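Long-range contact in beta-glucuronidase (Dictyoglomus thermophilum, PDB 6XXW), which probably hydrolyses beta-D-glucuronides, releasing glucuronic acid, as a glycoside hydrolase of family 2: residues Leu538-Ile549 against Arg588-Lys598. Residues are numbered along the deposited sequence; the frame is centred on the assembly and turned at random.
Sequences LDRLDFVVGEHI and RWSKLPDFWEK
In the TIM-barrel domain of this family 2 glycosidase, barrel strand 544-550 and the turns leading into it are tied to the last helix, 580-591, by a salt-bridge network in which R588 joins E547 and D539, and to the chain's end by K598. The case illustrates how one guanidinium can serve two carboxylates at once. NE of R588 meets OE1 of E547 at 2.8 Å and NH2 meets OE2, both through syn lone pairs, with the two groups nearly coplanar (9°). The two terminal nitrogens pair with the oxygens of D539, NH2 of R588 donating to OD1 almost straight at 2.7 Å while NH1 reaches OD2, the D539 carboxylate turned 30° from the guanidinium plane. The R588 chain is extended from CG to NE, which carries its charge out between the two acids. NE1 of W589 approaches OE1 of E547 at 2.7 Å, on the anti side but well out of the carboxylate plane, so that this oxygen takes two donors, while Y300 of the neighbouring strand 297-305 hydrogen-bonds to OE2. A methionine in place of R588 would probably leave the buried E547 and nearby D539 without their shared countercharge. Farther along the strand, CD1 of I549 packs 3.7 Å from CZ2 of W589. K598 lays its CG over the centre of the W596 ring, then bends at chi3 (59°) to bring its ammonium to the carbonyls of two type I turns that share L541. There L541 O, 2.8 Å from NZ of K598, L538 O, V544 O and a water share its three N-H, and the water donates onward to OD1 of D539.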
ATOM      1  N   LEU A 538      15.523 -28.132   6.929  1.00 19.72           N
ATOM      2  CA  LEU A 538      16.947 -28.024   7.249  1.00 19.92           C
ATOM      3  C   LEU A 538      17.248 -28.532   8.650  1.00 21.88           C
ATOM      4  O   LEU A 538      18.312 -29.117   8.896  1.00 22.50           O
ATOM      5  CB  LEU A 538      17.413 -26.572   7.116  1.00 19.84           C
ATOM      6  CG  LEU A 538      17.127 -25.855   5.800  1.00 19.41           C
ATOM      7  CD1 LEU A 538      17.768 -24.465   5.837  1.00 19.58           C
ATOM      8  CD2 LEU A 538      17.650 -26.666   4.615  1.00 16.15           C
ATOM      9  N   ASP A 539      16.321 -28.320   9.590  1.00 19.30           N
ATOM     10  CA  ASP A 539      16.579 -28.720  10.966  1.00 22.21           C
ATOM     11  C   ASP A 539      16.707 -30.230  11.105  1.00 26.00           C
ATOM     12  O   ASP A 539      17.284 -30.703  12.088  1.00 25.45           O
ATOM     13  CB  ASP A 539      15.473 -28.206  11.885  1.00 23.08           C
ATOM     14  CG  ASP A 539      15.538 -26.708  12.089  1.00 26.13           C
ATOM     15  OD1 ASP A 539      16.609 -26.110  11.857  1.00 24.61           O
ATOM     16  OD2 ASP A 539      14.512 -26.128  12.475  1.00 28.57           O
ATOM     17  N   ARG A 540      16.194 -30.991  10.148  1.00 21.58           N
ATOM     18  CA  ARG A 540      16.247 -32.444  10.217  1.00 27.15           C
ATOM     19  C   ARG A 540      17.479 -33.024   9.540  1.00 26.39           C
ATOM     20  O   ARG A 540      17.652 -34.250   9.540  1.00 25.31           O
ATOM     21  CB  ARG A 540      14.978 -33.029   9.597  1.00 25.31           C
ATOM     22  CG  ARG A 540      13.748 -32.564  10.353  1.00 31.26           C
ATOM     23  CD  ARG A 540      12.507 -33.323   9.955  1.00 41.28           C
ATOM     24  NE  ARG A 540      11.911 -32.779   8.743  1.00 36.89           N
ATOM     25  CZ  ARG A 540      11.970 -33.379   7.562  1.00 42.00           C
ATOM     26  NH1 ARG A 540      12.605 -34.542   7.450  1.00 36.97           N
ATOM     27  NH2 ARG A 540      11.395 -32.825   6.498  1.00 35.14           N
ATOM     28  N   LEU A 541      18.345 -32.175   8.990  1.00 20.42           N
ATOM     29  CA  LEU A 541      19.491 -32.607   8.193  1.00 25.68           C
ATOM     30  C   LEU A 541      20.778 -32.141   8.872  1.00 28.29           C
ATOM     31  O   LEU A 541      21.093 -30.942   8.870  1.00 20.42           O
ATOM     32  CB  LEU A 541      19.381 -32.056   6.770  1.00 24.16           C
ATOM     33  CG  LEU A 541      18.075 -32.367   6.027  1.00 22.47           C
ATOM     34  CD1 LEU A 541      18.066 -31.708   4.649  1.00 22.73           C
ATOM     35  CD2 LEU A 541      17.883 -33.874   5.891  1.00 25.61           C
ATOM     36  N   ASP A 542      21.538 -33.090   9.433  1.00 19.80           N
ATOM     37  CA  ASP A 542      22.717 -32.708  10.206  1.00 25.69           C
ATOM     38  C   ASP A 542      23.875 -32.205   9.344  1.00 25.27           C
ATOM     39  O   ASP A 542      24.844 -31.668   9.894  1.00 29.93           O
ATOM     40  CB  ASP A 542      23.177 -33.878  11.096  1.00 31.27           C
ATOM     41  CG  ASP A 542      23.722 -35.072  10.310  1.00 33.35           C
ATOM     42  OD1 ASP A 542      23.794 -35.041   9.061  1.00 28.12           O
ATOM     43  OD2 ASP A 542      24.096 -36.066  10.966  1.00 43.64           O
ATOM     44  N   PHE A 543      23.802 -32.344   8.026  1.00 20.09           N
ATOM     45  CA  PHE A 543      24.860 -31.857   7.147  1.00 20.94           C
ATOM     46  C   PHE A 543      24.588 -30.449   6.620  1.00 23.70           C
ATOM     47  O   PHE A 543      25.437 -29.884   5.928  1.00 21.04           O
ATOM     48  CB  PHE A 543      25.071 -32.828   5.976  1.00 20.20           C
ATOM     49  CG  PHE A 543      23.807 -33.191   5.233  1.00 23.99           C
ATOM     50  CD1 PHE A 543      23.273 -32.334   4.277  1.00 20.07           C
ATOM     51  CD2 PHE A 543      23.168 -34.393   5.478  1.00 21.26           C
ATOM     52  CE1 PHE A 543      22.110 -32.663   3.595  1.00 23.49           C
ATOM     53  CE2 PHE A 543      22.014 -34.733   4.794  1.00 26.33           C
ATOM     54  CZ  PHE A 543      21.481 -33.865   3.850  1.00 22.58           C
ATOM     55  N   VAL A 544      23.445 -29.857   6.949  1.00 16.49           N
ATOM     56  CA  VAL A 544      23.148 -28.486   6.559  1.00 19.64           C
ATOM     57  C   VAL A 544      23.675 -27.574   7.659  1.00 19.54           C
ATOM     58  O   VAL A 544      23.270 -27.682   8.825  1.00 22.85           O
ATOM     59  CB  VAL A 544      21.643 -28.279   6.315  1.00 21.55           C
ATOM     60  CG1 VAL A 544      21.318 -26.807   6.147  1.00 20.05           C
ATOM     61  CG2 VAL A 544      21.196 -29.073   5.071  1.00 19.80           C
ATOM     62  N   VAL A 545      24.611 -26.703   7.297  1.00 17.71           N
ATOM     63  CA  VAL A 545      25.295 -25.842   8.255  1.00 18.50           C
ATOM     64  C   VAL A 545      24.888 -24.383   8.107  1.00 16.65           C
ATOM     65  O   VAL A 545      25.510 -23.513   8.716  1.00 16.16           O
ATOM     66  CB  VAL A 545      26.826 -25.986   8.144  1.00 19.64           C
ATOM     67  CG1 VAL A 545      27.236 -27.436   8.377  1.00 19.65           C
ATOM     68  CG2 VAL A 545      27.311 -25.512   6.765  1.00 19.14           C
ATOM     69  N   GLY A 546      23.873 -24.087   7.302  1.00 18.00           N
ATOM     70  CA  GLY A 546      23.493 -22.700   7.120  1.00 19.49           C
ATOM     71  C   GLY A 546      22.207 -22.440   6.362  1.00 20.40           C
ATOM     72  O   GLY A 546      21.794 -23.239   5.502  1.00 16.37           O
ATOM     73  N   GLU A 547      21.568 -21.310   6.682  1.00 16.16           N
ATOM     74  CA  GLU A 547      20.372 -20.839   5.984  1.00 17.71           C
ATOM     75  C   GLU A 547      20.550 -19.358   5.666  1.00 18.12           C
ATOM     76  O   GLU A 547      20.746 -18.543   6.570  1.00 17.63           O
ATOM     77  CB  GLU A 547      19.091 -21.080   6.812  1.00 17.25           C
ATOM     78  CG  GLU A 547      19.034 -20.389   8.198  1.00 17.66           C
ATOM     79  CD  GLU A 547      18.009 -21.020   9.133  1.00 19.16           C
ATOM     80  OE1 GLU A 547      17.193 -20.272   9.721  1.00 20.46           O
ATOM     81  OE2 GLU A 547      18.016 -22.265   9.289  1.00 19.59           O
ATOM     82  N   HIS A 548      20.533 -19.020   4.379  1.00 16.85           N
ATOM     83  CA  HIS A 548      20.559 -17.635   3.937  1.00 15.53           C
ATOM     84  C   HIS A 548      19.299 -17.381   3.119  1.00 17.69           C
ATOM     85  O   HIS A 548      19.103 -17.988   2.055  1.00 15.64           O
ATOM     86  CB  HIS A 548      21.824 -17.328   3.123  1.00 17.17           C
ATOM     87  CG  HIS A 548      23.017 -16.955   3.957  1.00 17.27           C
ATOM     88  ND1 HIS A 548      24.183 -16.457   3.410  1.00 21.25           N
ATOM     89  CD2 HIS A 548      23.222 -16.998   5.296  1.00 17.03           C
ATOM     90  CE1 HIS A 548      25.051 -16.204   4.374  1.00 21.00           C
ATOM     91  NE2 HIS A 548      24.498 -16.531   5.530  1.00 17.51           N
ATOM     92  N   ILE A 549      18.452 -16.499   3.613  1.00 16.25           N
ATOM     93  CA  ILE A 549      17.231 -16.133   2.909  1.00 19.02           C
ATOM     94  C   ILE A 549      17.570 -15.104   1.835  1.00 17.82           C
ATOM     95  O   ILE A 549      18.392 -14.208   2.046  1.00 15.25           O
ATOM     96  CB  ILE A 549      16.176 -15.603   3.905  1.00 20.15           C
ATOM     97  CG1 ILE A 549      15.609 -16.740   4.775  1.00 21.81           C
ATOM     98  CG2 ILE A 549      15.002 -14.930   3.174  1.00 16.92           C
ATOM     99  CD1 ILE A 549      16.506 -17.218   5.930  1.00 17.79           C
ATOM    100  N   ARG A 588      12.916 -17.323  15.453  1.00 19.54           N
ATOM    101  CA  ARG A 588      13.696 -18.532  15.210  1.00 19.00           C
ATOM    102  C   ARG A 588      15.157 -18.323  15.588  1.00 20.98           C
ATOM    103  O   ARG A 588      15.721 -19.068  16.399  1.00 23.33           O
ATOM    104  CB  ARG A 588      13.583 -18.943  13.740  1.00 19.84           C
ATOM    105  CG  ARG A 588      14.550 -20.048  13.311  1.00 22.37           C
ATOM    106  CD  ARG A 588      14.235 -20.562  11.906  1.00 20.32           C
ATOM    107  NE  ARG A 588      15.267 -21.471  11.386  1.00 18.39           N
ATOM    108  CZ  ARG A 588      15.379 -22.760  11.702  1.00 21.63           C
ATOM    109  NH1 ARG A 588      14.510 -23.325  12.546  1.00 23.23           N
ATOM    110  NH2 ARG A 588      16.363 -23.489  11.178  1.00 18.93           N
ATOM    111  N   TRP A 589      15.785 -17.289  15.025  1.00 18.69           N
ATOM    112  CA  TRP A 589      17.223 -17.127  15.196  1.00 20.54           C
ATOM    113  C   TRP A 589      17.606 -16.736  16.619  1.00 26.75           C
ATOM    114  O   TRP A 589      18.754 -16.951  17.014  1.00 23.52           O
ATOM    115  CB  TRP A 589      17.747 -16.102  14.197  1.00 17.95           C
ATOM    116  CG  TRP A 589      17.757 -16.608  12.775  1.00 18.19           C
ATOM    117  CD1 TRP A 589      17.636 -17.902  12.354  1.00 19.77           C
ATOM    118  CD2 TRP A 589      17.903 -15.813  11.597  1.00 18.81           C
ATOM    119  NE1 TRP A 589      17.701 -17.960  10.970  1.00 18.63           N
ATOM    120  CE2 TRP A 589      17.872 -16.685  10.491  1.00 17.84           C
ATOM    121  CE3 TRP A 589      18.070 -14.442  11.374  1.00 18.31           C
ATOM    122  CZ2 TRP A 589      17.988 -16.227   9.178  1.00 15.63           C
ATOM    123  CZ3 TRP A 589      18.186 -13.990  10.071  1.00 18.29           C
ATOM    124  CH2 TRP A 589      18.154 -14.880   8.993  1.00 17.85           C
ATOM    125  N   SER A 590      16.676 -16.184  17.406  1.00 25.22           N
ATOM    126  CA  SER A 590      16.980 -15.951  18.816  1.00 29.47           C
ATOM    127  C   SER A 590      17.101 -17.257  19.592  1.00 27.52           C
ATOM    128  O   SER A 590      17.671 -17.269  20.689  1.00 36.63           O
ATOM    129  CB  SER A 590      15.904 -15.073  19.455  1.00 26.97           C
ATOM    130  OG  SER A 590      14.735 -15.840  19.704  1.00 31.53           O
ATOM    131  N   LYS A 591      16.571 -18.350  19.049  1.00 24.80           N
ATOM    132  CA  LYS A 591      16.621 -19.661  19.676  1.00 34.19           C
ATOM    133  C   LYS A 591      17.750 -20.526  19.149  1.00 30.98           C
ATOM    134  O   LYS A 591      18.062 -21.552  19.762  1.00 41.81           O
ATOM    135  CB  LYS A 591      15.307 -20.413  19.447  1.00 27.67           C
ATOM    136  CG  LYS A 591      14.106 -19.884  20.208  1.00 27.32           C
ATOM    137  CD  LYS A 591      12.888 -20.754  19.912  1.00 34.38           C
ATOM    138  CE  LYS A 591      11.800 -19.984  19.190  1.00 37.53           C
ATOM    139  NZ  LYS A 591      10.688 -20.878  18.744  1.00 47.57           N
ATOM    140  N   LEU A 592      18.325 -20.169  18.016  1.00 32.48           N
ATOM    141  CA  LEU A 592      19.384 -20.945  17.387  1.00 27.32           C
ATOM    142  C   LEU A 592      20.729 -20.397  17.807  1.00 29.44           C
ATOM    143  O   LEU A 592      20.984 -19.199  17.613  1.00 28.89           O
ATOM    144  CB  LEU A 592      19.265 -20.885  15.867  1.00 24.97           C
ATOM    145  CG  LEU A 592      18.132 -21.622  15.157  1.00 31.41           C
ATOM    146  CD1 LEU A 592      18.468 -21.702  13.676  1.00 30.18           C
ATOM    147  CD2 LEU A 592      17.903 -23.018  15.755  1.00 37.98           C
ATOM    148  N   PRO A 593      21.615 -21.218  18.364  1.00 26.52           N
ATOM    149  CA  PRO A 593      22.947 -20.719  18.713  1.00 29.82           C
ATOM    150  C   PRO A 593      23.791 -20.506  17.464  1.00 30.46           C
ATOM    151  O   PRO A 593      23.595 -21.161  16.437  1.00 27.97           O
ATOM    152  CB  PRO A 593      23.524 -21.833  19.595  1.00 32.21           C
ATOM    153  CG  PRO A 593      22.850 -23.079  19.120  1.00 29.74           C
ATOM    154  CD  PRO A 593      21.476 -22.667  18.600  1.00 27.30           C
ATOM    155  N   ASP A 594      24.733 -19.560  17.563  1.00 25.76           N
ATOM    156  CA  ASP A 594      25.704 -19.360  16.489  1.00 26.09           C
ATOM    157  C   ASP A 594      26.550 -20.607  16.271  1.00 22.94           C
ATOM    158  O   ASP A 594      26.933 -20.919  15.137  1.00 24.26           O
ATOM    159  CB  ASP A 594      26.616 -18.173  16.813  1.00 23.45           C
ATOM    160  CG  ASP A 594      25.899 -16.845  16.728  1.00 29.73           C
ATOM    161  OD1 ASP A 594      24.984 -16.713  15.893  1.00 25.80           O
ATOM    162  OD2 ASP A 594      26.255 -15.935  17.500  1.00 31.80           O
ATOM    163  N   PHE A 595      26.883 -21.312  17.349  1.00 24.21           N
ATOM    164  CA  PHE A 595      27.672 -22.533  17.273  1.00 23.83           C
ATOM    165  C   PHE A 595      26.798 -23.688  17.726  1.00 29.34           C
ATOM    166  O   PHE A 595      26.297 -23.694  18.855  1.00 32.48           O
ATOM    167  CB  PHE A 595      28.948 -22.415  18.104  1.00 18.04           C
ATOM    168  CG  PHE A 595      29.908 -21.394  17.563  1.00 25.20           C
ATOM    169  CD1 PHE A 595      30.812 -21.734  16.564  1.00 23.99           C
ATOM    170  CD2 PHE A 595      29.879 -20.086  18.017  1.00 27.35           C
ATOM    171  CE1 PHE A 595      31.690 -20.799  16.045  1.00 24.58           C
ATOM    172  CE2 PHE A 595      30.751 -19.136  17.503  1.00 28.59           C
ATOM    173  CZ  PHE A 595      31.657 -19.494  16.509  1.00 24.51           C
ATOM    174  N   TRP A 596      26.612 -24.656  16.841  1.00 31.80           N
ATOM    175  CA  TRP A 596      25.550 -25.644  16.976  1.00 33.22           C
ATOM    176  C   TRP A 596      26.061 -26.933  16.354  1.00 31.34           C
ATOM    177  O   TRP A 596      26.270 -26.985  15.140  1.00 32.97           O
ATOM    178  CB  TRP A 596      24.286 -25.149  16.276  1.00 31.21           C
ATOM    179  CG  TRP A 596      23.113 -26.069  16.341  1.00 30.92           C
ATOM    180  CD1 TRP A 596      22.931 -27.109  17.198  1.00 30.95           C
ATOM    181  CD2 TRP A 596      21.941 -26.013  15.519  1.00 28.74           C
ATOM    182  NE1 TRP A 596      21.717 -27.711  16.960  1.00 37.39           N
ATOM    183  CE2 TRP A 596      21.091 -27.054  15.933  1.00 32.87           C
ATOM    184  CE3 TRP A 596      21.530 -25.180  14.476  1.00 30.22           C
ATOM    185  CZ2 TRP A 596      19.857 -27.295  15.331  1.00 39.83           C
ATOM    186  CZ3 TRP A 596      20.304 -25.420  13.878  1.00 31.76           C
ATOM    187  CH2 TRP A 596      19.482 -26.469  14.311  1.00 35.97           C
ATOM    188  N   GLU A 597      26.299 -27.954  17.173  1.00 33.69           N
ATOM    189  CA  GLU A 597      26.736 -29.247  16.649  1.00 37.89           C
ATOM    190  C   GLU A 597      25.493 -30.057  16.313  1.00 36.64           C
ATOM    191  O   GLU A 597      24.881 -30.667  17.193  1.00 39.01           O
ATOM    192  CB  GLU A 597      27.629 -29.982  17.640  1.00 41.69           C
ATOM    193  CG  GLU A 597      28.352 -31.162  16.998  1.00 48.41           C
ATOM    194  CD  GLU A 597      29.578 -31.597  17.771  1.00 55.30           C
ATOM    195  OE1 GLU A 597      29.821 -31.039  18.861  1.00 62.82           O
ATOM    196  OE2 GLU A 597      30.302 -32.492  17.282  1.00 69.44           O
ATOM    197  N   LYS A 598      25.118 -30.061  15.036  1.00 35.90           N
ATOM    198  CA  LYS A 598      23.900 -30.729  14.577  1.00 32.13           C
ATOM    199  C   LYS A 598      24.079 -32.244  14.458  1.00 36.99           C
ATOM    200  O   LYS A 598      25.194 -32.752  14.561  1.00 46.62           O
ATOM    201  CB  LYS A 598      23.453 -30.146  13.225  1.00 31.68           C
ATOM    202  CG  LYS A 598      23.088 -28.667  13.287  1.00 32.16           C
ATOM    203  CD  LYS A 598      22.540 -28.146  11.962  1.00 22.59           C
ATOM    204  CE  LYS A 598      21.310 -28.911  11.531  1.00 25.44           C
ATOM    205  NZ  LYS A 598      20.815 -28.470  10.206  1.00 23.36           N
TER
HETATM  206  O   HOH W   1      19.067 -26.281  10.399  1.00 20.58           O